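Local coordinates for protein Aac(6')-ib (Escherichia coli, PDB 2VQY) that probably transfers an acetyl group from acetyl-CoA to the 6'-amino group of aminoglycosides such as kanamycin B, so conferring resistance to these antibiotics, at residues 88-93 against 119-124; 96-101 against 112-117; 131-136 against 168-173. The protein carries 2 engineered substitutions. One frame throughout, in Å; residues are numbered along the deposited sequence. Where two conformers were deposited one is given.

Contact 1: residues 88-93 against 119-124; sequences EPIGYA and QLLANA. With ACO (acetyl coenzyme *a), chain B.
The first torsions of Tyr92 and Leu120 bring their side chains together. Tyr92 has its CG anti to the backbone N (chi1 166°). Leu120 has its CG between the backbone N and the carbonyl carbon (chi1 64°), which sets CG and both methyls against Tyr92 CB. Leu120 CG lies 3.9 Å from Tyr92 CB, and Leu120 CD2 approaches Tyr92 CD2 obliquely. The two segments are antiparallel neighbours in the central sheet of the GNAT acetyltransferase fold. Tyr92 and Leu120 form a hydrogen-bonded pair, with N-H groups and carbonyls exchanged both ways. Gly91 with Leu121 and Ala93 with Gln119 are the flanking non-hydrogen-bonded pairs. Gly91 has no side chain, and its CA comes 3.2 Å from Leu120 O. Ile90 and Gly91 together pair with the single residue Ala83 of strand 78-85, a classic beta bulge.

Tyr92 and Leu120 turn to the side of helix 36-43, where they touch Leu39 and Leu43. Ala93, Gln119 and Leu121 turn to the other side, toward helix 131-144. Gln119 is bent at chi2, and its amide turns from the Ala93 side; OE1 bonds to Tyr167 OH.

The edge of strand 114-121 also binds acetyl-CoA much as another strand would. Gln119 N donates to the acetyl oxygen O at 3.1 Å, and Leu121 N donates to the pantetheine oxygen O9P at 2.8 Å. The return bond, from N4P of the cofactor to Gln119 O, is weak.

Past the strand, Asn123 ND2 reaches Pro89 O through a water and also bonds to Gln126 OE1. Ala122 N donates almost straight to Ile90 O (2.8 Å, 168° at the hydrogen), from above the carbonyl plane. A second water donates to the same Ile90 O and accepts from Asn123 N.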
loop_
_atom_site.group_PDB
_atom_site.type_symbol
_atom_site.label_atom_id
_atom_site.label_comp_id
_atom_site.label_asym_id
_atom_site.label_seq_id
_atom_site.Cartn_x
_atom_site.Cartn_y
_atom_site.Cartn_z
ATOM N N GLU A 88 -11.112 12.198 -9.828
ATOM C CA GLU A 88 -10.227 12.951 -8.933
ATOM C C GLU A 88 -9.209 12.011 -8.276
ATOM O O GLU A 88 -9.572 10.900 -7.876
ATOM C CB GLU A 88 -11.015 13.647 -7.817
ATOM C CG GLU A 88 -11.968 14.751 -8.273
ATOM C CD GLU A 88 -11.232 15.993 -8.719
ATOM O OE1 GLU A 88 -10.231 16.382 -8.059
ATOM O OE2 GLU A 88 -11.641 16.579 -9.742
ATOM N N PRO A 89 -7.936 12.466 -8.160
ATOM C CA PRO A 89 -6.946 11.709 -7.394
ATOM C C PRO A 89 -7.285 11.817 -5.913
ATOM O O PRO A 89 -7.409 12.926 -5.391
ATOM C CB PRO A 89 -5.623 12.415 -7.718
ATOM C CG PRO A 89 -6.022 13.838 -8.068
ATOM C CD PRO A 89 -7.386 13.725 -8.713
ATOM N N ILE A 90 -7.452 10.673 -5.249
ATOM C CA ILE A 90 -7.832 10.658 -3.833
ATOM C C ILE A 90 -6.821 9.959 -2.896
ATOM O O ILE A 90 -7.019 9.924 -1.672
ATOM C CB ILE A 90 -9.257 10.051 -3.616
ATOM C CG1 ILE A 90 -9.310 8.571 -4.070
ATOM C CG2 ILE A 90 -10.322 10.941 -4.273
ATOM C CD1 ILE A 90 -10.214 7.652 -3.208
ATOM N N GLY A 91 -5.752 9.401 -3.458
ATOM C CA GLY A 91 -4.774 8.742 -2.599
ATOM C C GLY A 91 -3.598 8.188 -3.367
ATOM O O GLY A 91 -3.548 8.254 -4.613
ATOM N N TYR A 92 -2.649 7.659 -2.608
ATOM C CA TYR A 92 -1.435 7.089 -3.165
ATOM C C TYR A 92 -1.362 5.667 -2.673
ATOM O O TYR A 92 -1.691 5.396 -1.523
ATOM C CB TYR A 92 -0.200 7.871 -2.684
ATOM C CG TYR A 92 1.116 7.160 -2.943
ATOM C CD1 TYR A 92 1.777 7.317 -4.174
ATOM C CD2 TYR A 92 1.694 6.326 -1.973
ATOM C CE1 TYR A 92 2.994 6.673 -4.431
ATOM C CE2 TYR A 92 2.935 5.654 -2.224
ATOM C CZ TYR A 92 3.561 5.852 -3.472
ATOM O OH TYR A 92 4.731 5.258 -3.757
ATOM N N ALA A 93 -0.934 4.752 -3.536
ATOM C CA ALA A 93 -0.673 3.390 -3.066
ATOM C C ALA A 93 0.605 2.905 -3.725
ATOM O O ALA A 93 1.070 3.474 -4.733
ATOM C CB ALA A 93 -1.836 2.487 -3.405
ATOM N N GLN A 119 -0.488 2.250 1.523
ATOM C CA GLN A 119 -1.387 3.233 0.891
ATOM C C GLN A 119 -1.812 4.325 1.841
ATOM O O GLN A 119 -1.660 4.207 3.083
ATOM C CB GLN A 119 -2.614 2.570 0.222
ATOM C CG GLN A 119 -3.729 2.119 1.146
ATOM C CD GLN A 119 -3.287 1.033 2.069
ATOM O OE1 GLN A 119 -2.745 0.005 1.638
ATOM N NE2 GLN A 119 -3.500 1.253 3.367
ATOM N N LEU A 120 -2.334 5.397 1.249
ATOM C CA LEU A 120 -2.785 6.548 2.029
ATOM C C LEU A 120 -3.921 7.236 1.276
ATOM O O LEU A 120 -3.979 7.189 0.037
ATOM C CB LEU A 120 -1.621 7.519 2.305
ATOM C CG LEU A 120 -0.970 8.196 1.102
ATOM C CD1 LEU A 120 -1.728 9.533 0.780
ATOM C CD2 LEU A 120 0.524 8.451 1.353
ATOM N N LEU A 121 -4.817 7.850 2.028
ATOM C CA LEU A 121 -5.867 8.689 1.452
ATOM C C LEU A 121 -5.454 10.157 1.640
ATOM O O LEU A 121 -5.090 10.581 2.740
ATOM C CB LEU A 121 -7.212 8.411 2.116
ATOM C CG LEU A 121 -7.881 7.038 1.912
ATOM C CD1 LEU A 121 -9.182 6.985 2.767
ATOM C CD2 LEU A 121 -8.151 6.782 0.445
ATOM N N ALA A 122 -5.527 10.903 0.541
ATOM C CA ALA A 122 -5.049 12.282 0.458
ATOM C C ALA A 122 -5.793 13.290 1.353
ATOM O O ALA A 122 -5.186 14.219 1.865
ATOM C CB ALA A 122 -5.149 12.729 -0.985
ATOM N N ASN A 123 -7.104 13.087 1.515
ATOM C CA ASN A 123 -8.007 14.076 2.129
ATOM C C ASN A 123 -8.502 13.655 3.507
ATOM O O ASN A 123 -9.138 12.611 3.663
ATOM C CB ASN A 123 -9.191 14.357 1.188
ATOM C CG ASN A 123 -8.743 14.883 -0.161
ATOM O OD1 ASN A 123 -7.913 15.777 -0.224
ATOM N ND2 ASN A 123 -9.259 14.307 -1.238
ATOM N N ALA A 124 -8.184 14.485 4.496
ATOM C CA ALA A 124 -8.591 14.266 5.889
ATOM C C ALA A 124 -10.086 14.023 6.001
ATOM O O ALA A 124 -10.525 13.137 6.736
ATOM C CB ALA A 124 -8.178 15.465 6.759
HETATM N N1A ACO B . -9.723 0.656 16.762
HETATM C C2A ACO B . -10.423 -0.201 16.017
HETATM N N3A ACO B . -10.932 0.178 14.848
HETATM C C4A ACO B . -10.740 1.438 14.387
HETATM C C5A ACO B . -10.009 2.349 15.126
HETATM C C6A ACO B . -9.496 1.930 16.350
HETATM N N6A ACO B . -8.787 2.777 17.104
HETATM N N7A ACO B . -9.979 3.491 14.446
HETATM C C8A ACO B . -10.677 3.321 13.318
HETATM N N9A ACO B . -11.141 2.070 13.288
HETATM C C1B ACO B . -11.947 1.402 12.224
HETATM C C2B ACO B . -13.152 2.141 11.669
HETATM O O2B ACO B . -14.246 2.043 12.587
HETATM C C3B ACO B . -13.409 1.305 10.420
HETATM O O3B ACO B . -13.973 0.030 10.768
HETATM P P3B ACO B . -15.571 -0.257 10.798
HETATM O O7A ACO B . -15.670 -1.774 11.352
HETATM O O8A ACO B . -16.015 -0.280 9.262
HETATM O O9A ACO B . -16.284 0.739 11.645
HETATM C C4B ACO B . -11.986 0.979 9.931
HETATM O O4B ACO B . -11.115 1.221 11.063
HETATM C C5B ACO B . -11.375 1.776 8.762
HETATM O O5B ACO B . -11.956 1.403 7.511
HETATM P P1A ACO B . -12.068 2.500 6.330
HETATM O O1A ACO B . -12.238 1.769 5.033
HETATM O O2A ACO B . -13.017 3.604 6.661
HETATM O O3A ACO B . -10.619 3.100 6.399
HETATM P P2A ACO B . -10.145 4.463 5.671
HETATM O O4A ACO B . -11.036 4.804 4.567
HETATM O O5A ACO B . -9.810 5.483 6.723
HETATM O O6A ACO B . -8.728 3.909 5.063
HETATM C CBP ACO B . -6.327 4.203 5.541
HETATM C CCP ACO B . -7.615 3.412 5.874
HETATM C CDP ACO B . -5.171 3.629 6.427
HETATM C CEP ACO B . -6.006 3.997 4.045
HETATM C CAP ACO B . -6.568 5.718 5.880
HETATM O OAP ACO B . -7.170 5.863 7.201
HETATM C C9P ACO B . -5.280 6.573 5.735
HETATM O O9P ACO B . -4.866 6.887 4.609
HETATM N N8P ACO B . -4.689 6.913 6.895
HETATM C C7P ACO B . -3.465 7.720 7.024
HETATM C C6P ACO B . -2.263 7.071 6.289
HETATM C C5P ACO B . -1.952 5.648 6.786
HETATM O O5P ACO B . -2.263 5.306 7.925
HETATM N N4P ACO B . -1.363 4.867 5.854
HETATM C C3P ACO B . -0.938 3.592 5.944
HETATM C C2P ACO B . -1.101 2.743 7.011
HETATM S S1P ACO B . -0.205 1.119 7.027
HETATM C C ACO B . 0.289 0.595 5.406
HETATM O O ACO B . 0.075 1.257 4.372
HETATM C CH3 ACO B . 0.992 -0.791 5.429
HETATM O O HOH W 1 -8.380 14.881 -3.812
HETATM O O HOH W 2 -8.675 10.935 0.238
#

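Contact 2: residues 96-101 against 112-117. With PAR (paromomycin), chain C.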
loop_
_atom_site.group_PDB
_atom_site.type_symbol
_atom_site.label_atom_id
_atom_site.label_comp_id
_atom_site.label_asym_id
_atom_site.label_seq_id
_atom_site.Cartn_x
_atom_site.Cartn_y
_atom_site.Cartn_z
ATOM N N TYR A 96 4.872 -3.845 -3.907
ATOM C CA TYR A 96 6.278 -4.209 -4.005
ATOM C C TYR A 96 6.473 -5.718 -4.018
ATOM O O TYR A 96 5.636 -6.478 -3.501
ATOM C CB TYR A 96 7.143 -3.527 -2.885
ATOM C CG TYR A 96 6.688 -3.888 -1.498
ATOM C CD1 TYR A 96 7.134 -5.068 -0.907
ATOM C CD2 TYR A 96 5.821 -3.052 -0.768
ATOM C CE1 TYR A 96 6.708 -5.447 0.375
ATOM C CE2 TYR A 96 5.385 -3.433 0.548
ATOM C CZ TYR A 96 5.844 -4.615 1.082
ATOM O OH TYR A 96 5.447 -5.037 2.322
ATOM N N VAL A 97 7.554 -6.143 -4.663
ATOM C CA VAL A 97 7.960 -7.553 -4.600
ATOM C C VAL A 97 8.757 -7.735 -3.305
ATOM O O VAL A 97 9.846 -7.189 -3.159
ATOM C CB VAL A 97 8.804 -7.956 -5.852
ATOM C CG1 VAL A 97 9.263 -9.453 -5.713
ATOM C CG2 VAL A 97 7.992 -7.698 -7.162
ATOM N N ALA A 98 8.219 -8.502 -2.358
ATOM C CA ALA A 98 8.836 -8.604 -1.031
ATOM C C ALA A 98 10.290 -9.148 -1.101
ATOM O O ALA A 98 11.203 -8.625 -0.444
ATOM C CB ALA A 98 7.945 -9.483 -0.126
ATOM N N LEU A 99 10.499 -10.183 -1.911
ATOM C CA LEU A 99 11.836 -10.750 -2.120
ATOM C C LEU A 99 12.860 -9.728 -2.693
ATOM O O LEU A 99 14.073 -9.876 -2.462
ATOM C CB LEU A 99 11.707 -11.990 -3.028
ATOM C CG LEU A 99 12.827 -13.003 -3.132
ATOM C CD1 LEU A 99 13.177 -13.485 -1.734
ATOM C CD2 LEU A 99 12.315 -14.159 -4.000
ATOM N N GLY A 100 12.354 -8.704 -3.398
ATOM C CA GLY A 100 13.136 -7.585 -4.018
ATOM C C GLY A 100 13.345 -6.300 -3.210
ATOM O O GLY A 100 13.880 -5.295 -3.727
ATOM N N SER A 101 12.974 -6.336 -1.932
ATOM C CA SER A 101 12.961 -5.144 -1.080
ATOM C C SER A 101 14.370 -4.787 -0.610
ATOM O O SER A 101 15.278 -5.614 -0.667
ATOM C CB SER A 101 12.027 -5.354 0.127
ATOM O OG SER A 101 10.675 -5.537 -0.281
ATOM N N PRO A 112 8.966 -15.565 -4.663
ATOM C CA PRO A 112 9.000 -14.331 -5.469
ATOM C C PRO A 112 7.597 -13.828 -5.857
ATOM O O PRO A 112 7.487 -12.726 -6.404
ATOM C CB PRO A 112 9.779 -14.755 -6.734
ATOM C CG PRO A 112 9.471 -16.178 -6.887
ATOM C CD PRO A 112 9.418 -16.734 -5.447
ATOM N N GLY A 113 6.567 -14.622 -5.552
ATOM C CA GLY A 113 5.159 -14.311 -5.831
ATOM C C GLY A 113 4.508 -13.400 -4.786
ATOM O O GLY A 113 3.389 -12.905 -4.976
ATOM N N VAL A 114 5.204 -13.163 -3.679
ATOM C CA VAL A 114 4.610 -12.380 -2.592
ATOM C C VAL A 114 4.729 -10.893 -2.944
ATOM O O VAL A 114 5.807 -10.421 -3.345
ATOM C CB VAL A 114 5.281 -12.691 -1.203
ATOM C CG1 VAL A 114 4.695 -11.822 -0.119
ATOM C CG2 VAL A 114 5.113 -14.194 -0.827
ATOM N N ARG A 115 3.602 -10.188 -2.842
ATOM C CA ARG A 115 3.557 -8.745 -3.035
ATOM C C ARG A 115 3.114 -8.087 -1.741
ATOM O O ARG A 115 2.189 -8.591 -1.087
ATOM C CB ARG A 115 2.580 -8.353 -4.131
ATOM C CG ARG A 115 2.893 -8.954 -5.495
ATOM C CD ARG A 115 4.087 -8.270 -6.194
ATOM N NE ARG A 115 4.380 -8.992 -7.457
ATOM C CZ ARG A 115 5.137 -10.087 -7.505
ATOM N NH1 ARG A 115 5.690 -10.563 -6.375
ATOM N NH2 ARG A 115 5.358 -10.717 -8.666
ATOM N N GLY A 116 3.742 -6.968 -1.381
ATOM C CA GLY A 116 3.237 -6.167 -0.259
ATOM C C GLY A 116 2.588 -4.878 -0.759
ATOM O O GLY A 116 2.824 -4.451 -1.906
ATOM N N ILE A 117 1.781 -4.249 0.081
ATOM C CA ILE A 117 1.147 -2.969 -0.284
ATOM C C ILE A 117 1.258 -1.937 0.854
ATOM O O ILE A 117 1.310 -2.307 2.052
ATOM C CB ILE A 117 -0.338 -3.130 -0.691
ATOM C CG1 ILE A 117 -1.162 -3.755 0.463
ATOM C CG2 ILE A 117 -0.485 -3.960 -2.030
ATOM C CD1 ILE A 117 -2.699 -3.879 0.178
HETATM C C11 PAR C . 6.475 2.898 3.407
HETATM O O11 PAR C . 7.229 1.796 3.945
HETATM C C21 PAR C . 7.018 4.265 3.876
HETATM N N21 PAR C . 8.454 4.308 3.593
HETATM C C31 PAR C . 6.761 4.408 5.400
HETATM O O31 PAR C . 7.297 5.654 5.913
HETATM C C41 PAR C . 5.256 4.226 5.707
HETATM O O41 PAR C . 4.975 4.296 7.128
HETATM C C51 PAR C . 4.758 2.852 5.142
HETATM O O51 PAR C . 5.139 2.699 3.702
HETATM C C61 PAR C . 3.230 2.722 5.182
HETATM O O61 PAR C . 2.859 1.326 5.248
HETATM C C12 PAR C . 8.578 -1.942 2.605
HETATM N N12 PAR C . 8.772 -3.199 1.858
HETATM C C22 PAR C . 7.198 -1.913 3.313
HETATM C C32 PAR C . 7.121 -0.593 4.098
HETATM N N32 PAR C . 5.844 -0.559 4.865
HETATM C C42 PAR C . 7.202 0.615 3.099
HETATM C C52 PAR C . 8.554 0.599 2.333
HETATM O O52 PAR C . 8.498 1.599 1.272
HETATM C C62 PAR C . 8.654 -0.762 1.610
HETATM O O62 PAR C . 9.899 -0.752 0.920
HETATM C C13 PAR C . 9.762 2.283 1.043
HETATM C C23 PAR C . 10.079 2.206 -0.469
HETATM O O23 PAR C . 10.927 1.111 -0.767
HETATM C C33 PAR C . 10.815 3.547 -0.690
HETATM O O33 PAR C . 12.120 3.432 -0.041
HETATM C C43 PAR C . 9.951 4.492 0.153
HETATM O O43 PAR C . 9.407 3.692 1.256
HETATM C C53 PAR C . 8.750 5.026 -0.665
HETATM O O53 PAR C . 8.093 3.902 -1.292
HETATM C C14 PAR C . 12.902 4.635 -0.120
HETATM C C24 PAR C . 14.335 4.258 -0.542
HETATM N N24 PAR C . 14.857 3.201 0.361
HETATM C C34 PAR C . 15.237 5.517 -0.478
HETATM O O34 PAR C . 14.879 6.408 -1.552
HETATM C C44 PAR C . 15.121 6.244 0.881
HETATM O O44 PAR C . 15.673 5.427 1.927
HETATM C C54 PAR C . 13.653 6.517 1.219
HETATM O O54 PAR C . 12.947 5.216 1.217
HETATM C C64 PAR C . 13.572 7.279 2.557
HETATM N N64 PAR C . 12.375 6.863 3.293
HETATM O O HOH W 3 3.554 -3.545 3.333
HETATM O O HOH W 4 8.318 -11.683 -3.050
#
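The ring of Tyr96 lies flat over Gly116. Gly116 CA makes a CH-pi contact, 3.6 Å from the ring centroid, and the absence of a side chain lets the ring come this close. Paromomycin N12 sits over the opposite ring face, 3.3 Å from Tyr96 CZ. With CG between the backbone N and the carbonyl carbon (chi1 59°), the tyrosine folds its ring across to the neighbouring strand. A water in the ring plane joins Tyr96 OH to Ile117 O, and the hydroxyl also bonds to Gln153.

On the sheet face of Val97, that residue and Arg115 run side by side. Val97 CG2 packs over one face of the guanidinium, 3.7 Å from Arg115 CZ. The guanidinium is fixed by two bonds from NH1, to Pro112 O (2.8 Å, 172° at the hydrogen) and to Val114 O. Val114 O also accepts from Ala98 N, which comes from the opposite face of the carbonyl plane. A water bridges Val114 O to Leu99 N.

Further out, Leu99 CD2 rests on the Pro112 ring, 3.8 Å from Pro112 CB. Beneath these side chains, Tyr96 and Gly116 form an antiparallel hydrogen-bonded pair, and Val97 with Arg115 the non-hydrogen-bonded pair beside it. These are the adjoining ends of strands 88-97 and 114-121 of the GNAT sheet, where Tyr96 lines the aminoglycoside site.

Contact 3: residues 131-136 against 168-173. With ACO (acetyl coenzyme *a), chain B.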
loop_
_atom_site.group_PDB
_atom_site.type_symbol
_atom_site.label_atom_id
_atom_site.label_comp_id
_atom_site.label_asym_id
_atom_site.label_seq_id
_atom_site.Cartn_x
_atom_site.Cartn_y
_atom_site.Cartn_z
ATOM N N LEU A 131 -13.591 4.316 2.200
ATOM C CA LEU A 131 -12.847 4.574 0.951
ATOM C C LEU A 131 -11.520 3.814 0.882
ATOM O O LEU A 131 -11.125 3.333 -0.194
ATOM C CB LEU A 131 -12.574 6.077 0.798
ATOM C CG LEU A 131 -12.794 6.734 -0.563
ATOM C CD1 LEU A 131 -14.180 6.369 -1.187
ATOM C CD2 LEU A 131 -12.685 8.254 -0.436
ATOM N N GLY A 132 -10.823 3.746 2.016
ATOM C CA GLY A 132 -9.554 3.011 2.105
ATOM C C GLY A 132 -9.749 1.516 1.868
ATOM O O GLY A 132 -8.951 0.882 1.172
ATOM N N THR A 133 -10.829 0.964 2.425
ATOM C CA THR A 133 -11.201 -0.436 2.176
ATOM C C THR A 133 -11.419 -0.669 0.681
ATOM O O THR A 133 -10.881 -1.635 0.134
ATOM C CB THR A 133 -12.431 -0.891 3.054
ATOM O OG1 THR A 133 -12.046 -0.828 4.436
ATOM C CG2 THR A 133 -12.838 -2.343 2.741
ATOM N N LYS A 134 -12.167 0.216 0.016
ATOM C CA LYS A 134 -12.346 0.123 -1.443
ATOM C C LYS A 134 -11.001 0.174 -2.207
ATOM O O LYS A 134 -10.771 -0.605 -3.125
ATOM C CB LYS A 134 -13.253 1.249 -1.939
ATOM C CG LYS A 134 -14.707 0.975 -1.643
ATOM C CD LYS A 134 -15.489 2.271 -1.588
ATOM C CE LYS A 134 -16.961 1.999 -1.387
ATOM N NZ LYS A 134 -17.504 1.548 -2.681
ATOM N N LEU A 135 -10.133 1.097 -1.808
ATOM C CA LEU A 135 -8.811 1.221 -2.419
ATOM C C LEU A 135 -8.017 -0.092 -2.274
ATOM O O LEU A 135 -7.465 -0.620 -3.267
ATOM C CB LEU A 135 -8.076 2.426 -1.801
ATOM C CG LEU A 135 -6.750 2.921 -2.381
ATOM C CD1 LEU A 135 -6.457 4.314 -1.838
ATOM C CD2 LEU A 135 -5.613 1.961 -2.034
ATOM N N VAL A 136 -7.957 -0.624 -1.052
ATOM C CA VAL A 136 -7.206 -1.856 -0.791
ATOM C C VAL A 136 -7.793 -3.003 -1.620
ATOM O O VAL A 136 -7.047 -3.768 -2.239
ATOM C CB VAL A 136 -7.122 -2.167 0.719
ATOM C CG1 VAL A 136 -6.437 -3.532 0.968
ATOM C CG2 VAL A 136 -6.297 -1.023 1.430
ATOM N N GLU A 168 -8.258 -5.733 7.413
ATOM C CA GLU A 168 -9.181 -6.829 7.780
ATOM C C GLU A 168 -10.456 -6.832 6.949
ATOM O O GLU A 168 -10.837 -7.866 6.398
ATOM C CB GLU A 168 -9.532 -6.753 9.270
ATOM C CG GLU A 168 -8.419 -7.246 10.131
ATOM C CD GLU A 168 -8.907 -7.513 11.542
ATOM O OE1 GLU A 168 -9.912 -6.859 11.957
ATOM O OE2 GLU A 168 -8.305 -8.395 12.200
ATOM N N LYS A 169 -11.078 -5.665 6.805
ATOM C CA LYS A 169 -12.305 -5.520 6.025
ATOM C C LYS A 169 -12.069 -5.837 4.549
ATOM O O LYS A 169 -12.954 -6.338 3.862
ATOM C CB LYS A 169 -12.882 -4.110 6.174
ATOM C CG LYS A 169 -13.388 -3.801 7.577
ATOM C CD LYS A 169 -14.297 -2.609 7.576
ATOM C CE LYS A 169 -13.565 -1.356 7.300
ATOM N NZ LYS A 169 -14.526 -0.283 6.868
ATOM N N ALA A 170 -10.842 -5.590 4.091
ATOM C CA ALA A 170 -10.434 -5.886 2.723
ATOM C C ALA A 170 -9.976 -7.349 2.516
ATOM O O ALA A 170 -9.548 -7.707 1.418
ATOM C CB ALA A 170 -9.328 -4.927 2.315
ATOM N N GLY A 171 -10.057 -8.177 3.557
ATOM C CA GLY A 171 -9.789 -9.615 3.430
ATOM C C GLY A 171 -8.431 -10.097 3.929
ATOM O O GLY A 171 -8.075 -11.261 3.723
ATOM N N PHE A 172 -7.663 -9.221 4.588
ATOM C CA PHE A 172 -6.395 -9.599 5.182
ATOM C C PHE A 172 -6.604 -10.227 6.574
ATOM O O PHE A 172 -7.558 -9.896 7.277
ATOM C CB PHE A 172 -5.427 -8.391 5.298
ATOM C CG PHE A 172 -4.848 -7.951 3.975
ATOM C CD1 PHE A 172 -3.554 -8.357 3.598
ATOM C CD2 PHE A 172 -5.599 -7.151 3.104
ATOM C CE1 PHE A 172 -3.018 -7.965 2.349
ATOM C CE2 PHE A 172 -5.077 -6.766 1.844
ATOM C CZ PHE A 172 -3.783 -7.167 1.478
ATOM N N GLU A 173 -5.719 -11.145 6.927
ATOM C CA GLU A 173 -5.710 -11.741 8.271
ATOM C C GLU A 173 -4.395 -11.447 8.990
ATOM O O GLU A 173 -3.320 -11.650 8.456
ATOM C CB GLU A 173 -5.982 -13.246 8.200
ATOM C CG GLU A 173 -7.385 -13.515 7.666
ATOM C CD GLU A 173 -7.750 -14.981 7.564
ATOM O OE1 GLU A 173 -6.898 -15.869 7.837
ATOM O OE2 GLU A 173 -8.920 -15.236 7.199
HETATM N N1A ACO B . -9.723 0.656 16.762
HETATM C C2A ACO B . -10.423 -0.201 16.017
HETATM N N3A ACO B . -10.932 0.178 14.848
HETATM C C4A ACO B . -10.740 1.438 14.387
HETATM C C5A ACO B . -10.009 2.349 15.126
HETATM C C6A ACO B . -9.496 1.930 16.350
HETATM N N6A ACO B . -8.787 2.777 17.104
HETATM N N7A ACO B . -9.979 3.491 14.446
HETATM C C8A ACO B . -10.677 3.321 13.318
HETATM N N9A ACO B . -11.141 2.070 13.288
HETATM C C1B ACO B . -11.947 1.402 12.224
HETATM C C2B ACO B . -13.152 2.141 11.669
HETATM O O2B ACO B . -14.246 2.043 12.587
HETATM C C3B ACO B . -13.409 1.305 10.420
HETATM O O3B ACO B . -13.973 0.030 10.768
HETATM P P3B ACO B . -15.571 -0.257 10.798
HETATM O O7A ACO B . -15.670 -1.774 11.352
HETATM O O8A ACO B . -16.015 -0.280 9.262
HETATM O O9A ACO B . -16.284 0.739 11.645
HETATM C C4B ACO B . -11.986 0.979 9.931
HETATM O O4B ACO B . -11.115 1.221 11.063
HETATM C C5B ACO B . -11.375 1.776 8.762
HETATM O O5B ACO B . -11.956 1.403 7.511
HETATM P P1A ACO B . -12.068 2.500 6.330
HETATM O O1A ACO B . -12.238 1.769 5.033
HETATM O O2A ACO B . -13.017 3.604 6.661
HETATM O O3A ACO B . -10.619 3.100 6.399
HETATM P P2A ACO B . -10.145 4.463 5.671
HETATM O O4A ACO B . -11.036 4.804 4.567
HETATM O O5A ACO B . -9.810 5.483 6.723
HETATM O O6A ACO B . -8.728 3.909 5.063
HETATM C CBP ACO B . -6.327 4.203 5.541
HETATM C CCP ACO B . -7.615 3.412 5.874
HETATM C CDP ACO B . -5.171 3.629 6.427
HETATM C CEP ACO B . -6.006 3.997 4.045
HETATM C CAP ACO B . -6.568 5.718 5.880
HETATM O OAP ACO B . -7.170 5.863 7.201
HETATM C C9P ACO B . -5.280 6.573 5.735
HETATM O O9P ACO B . -4.866 6.887 4.609
HETATM N N8P ACO B . -4.689 6.913 6.895
HETATM C C7P ACO B . -3.465 7.720 7.024
HETATM C C6P ACO B . -2.263 7.071 6.289
HETATM C C5P ACO B . -1.952 5.648 6.786
HETATM O O5P ACO B . -2.263 5.306 7.925
HETATM N N4P ACO B . -1.363 4.867 5.854
HETATM C C3P ACO B . -0.938 3.592 5.944
HETATM C C2P ACO B . -1.101 2.743 7.011
HETATM S S1P ACO B . -0.205 1.119 7.027
HETATM C C ACO B . 0.289 0.595 5.406
HETATM O O ACO B . 0.075 1.257 4.372
HETATM C CH3 ACO B . 0.992 -0.791 5.429
#
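Thr133 crosses the chain of Lys169 at about a right angle. Its OG1 is 3.3 Å from Lys169 CE, an oxygen-to-carbon contact; both side chains end on the cofactor. Thr133 OG1 lies anti to the carbonyl carbon (chi1 -64°), and from there it donates to the diphosphate oxygen O1A at 2.7 Å. The backbone N of Thr133 donates to the same oxygen.

Lys169 is bent at chi3, and its NZ donates to O8A of the 3'-phosphate at 2.8 Å. A weak bond from NZ goes to O5B.

Gly132 N donates to O4A on the other phosphorus of the diphosphate. This is the pyrophosphate-binding start of a helix in the GNAT fold, with Gly128 and Gly130 supplying further backbone N-H groups. The N-terminus of helix 131-144 points its N-H groups at the diphosphate and would probably stabilise its negative charge. Gly132 has no side chain, and the diphosphate lies close against its backbone.

One turn on, Val136 CG1 meets Ala170 CB at 3.5 Å, tighter than usual for two carbons. The same methyl lies 3.6 Å from Phe172 CE2, and the two side chains approach at a slant. Helix 161-169 ends here in a Schellman motif. Gly171 takes the positive phi (102°) and its N donates to Glu168 O. The turn carries Phe172 inward, where its ring meets that of Tyr167 edge-to-face.

How the contacts relate
Contacts 1 and 2 are two stations on the same strand pair, 88-97 with 114-121, with centres about 22 Å apart. Contact 1 holds the cofactor's pantetheine arm and acetyl group, while contact 2 borders paromomycin, so the pair of strands borders both the cofactor and the bound aminoglycoside. Contact 3 grips the phosphates of the same acetyl-CoA, its centre about 14 Å from that of contact 1. Leu121 CD1 packs 3.7 Å from Gly132 N, and Gln119 CD is 3.7 Å from Val136 CG2. Contact 2 reaches contact 3 through Ile117, whose CD1 lies 3.7 Å from Phe172 CZ and 3.8 Å from Val136 CG1.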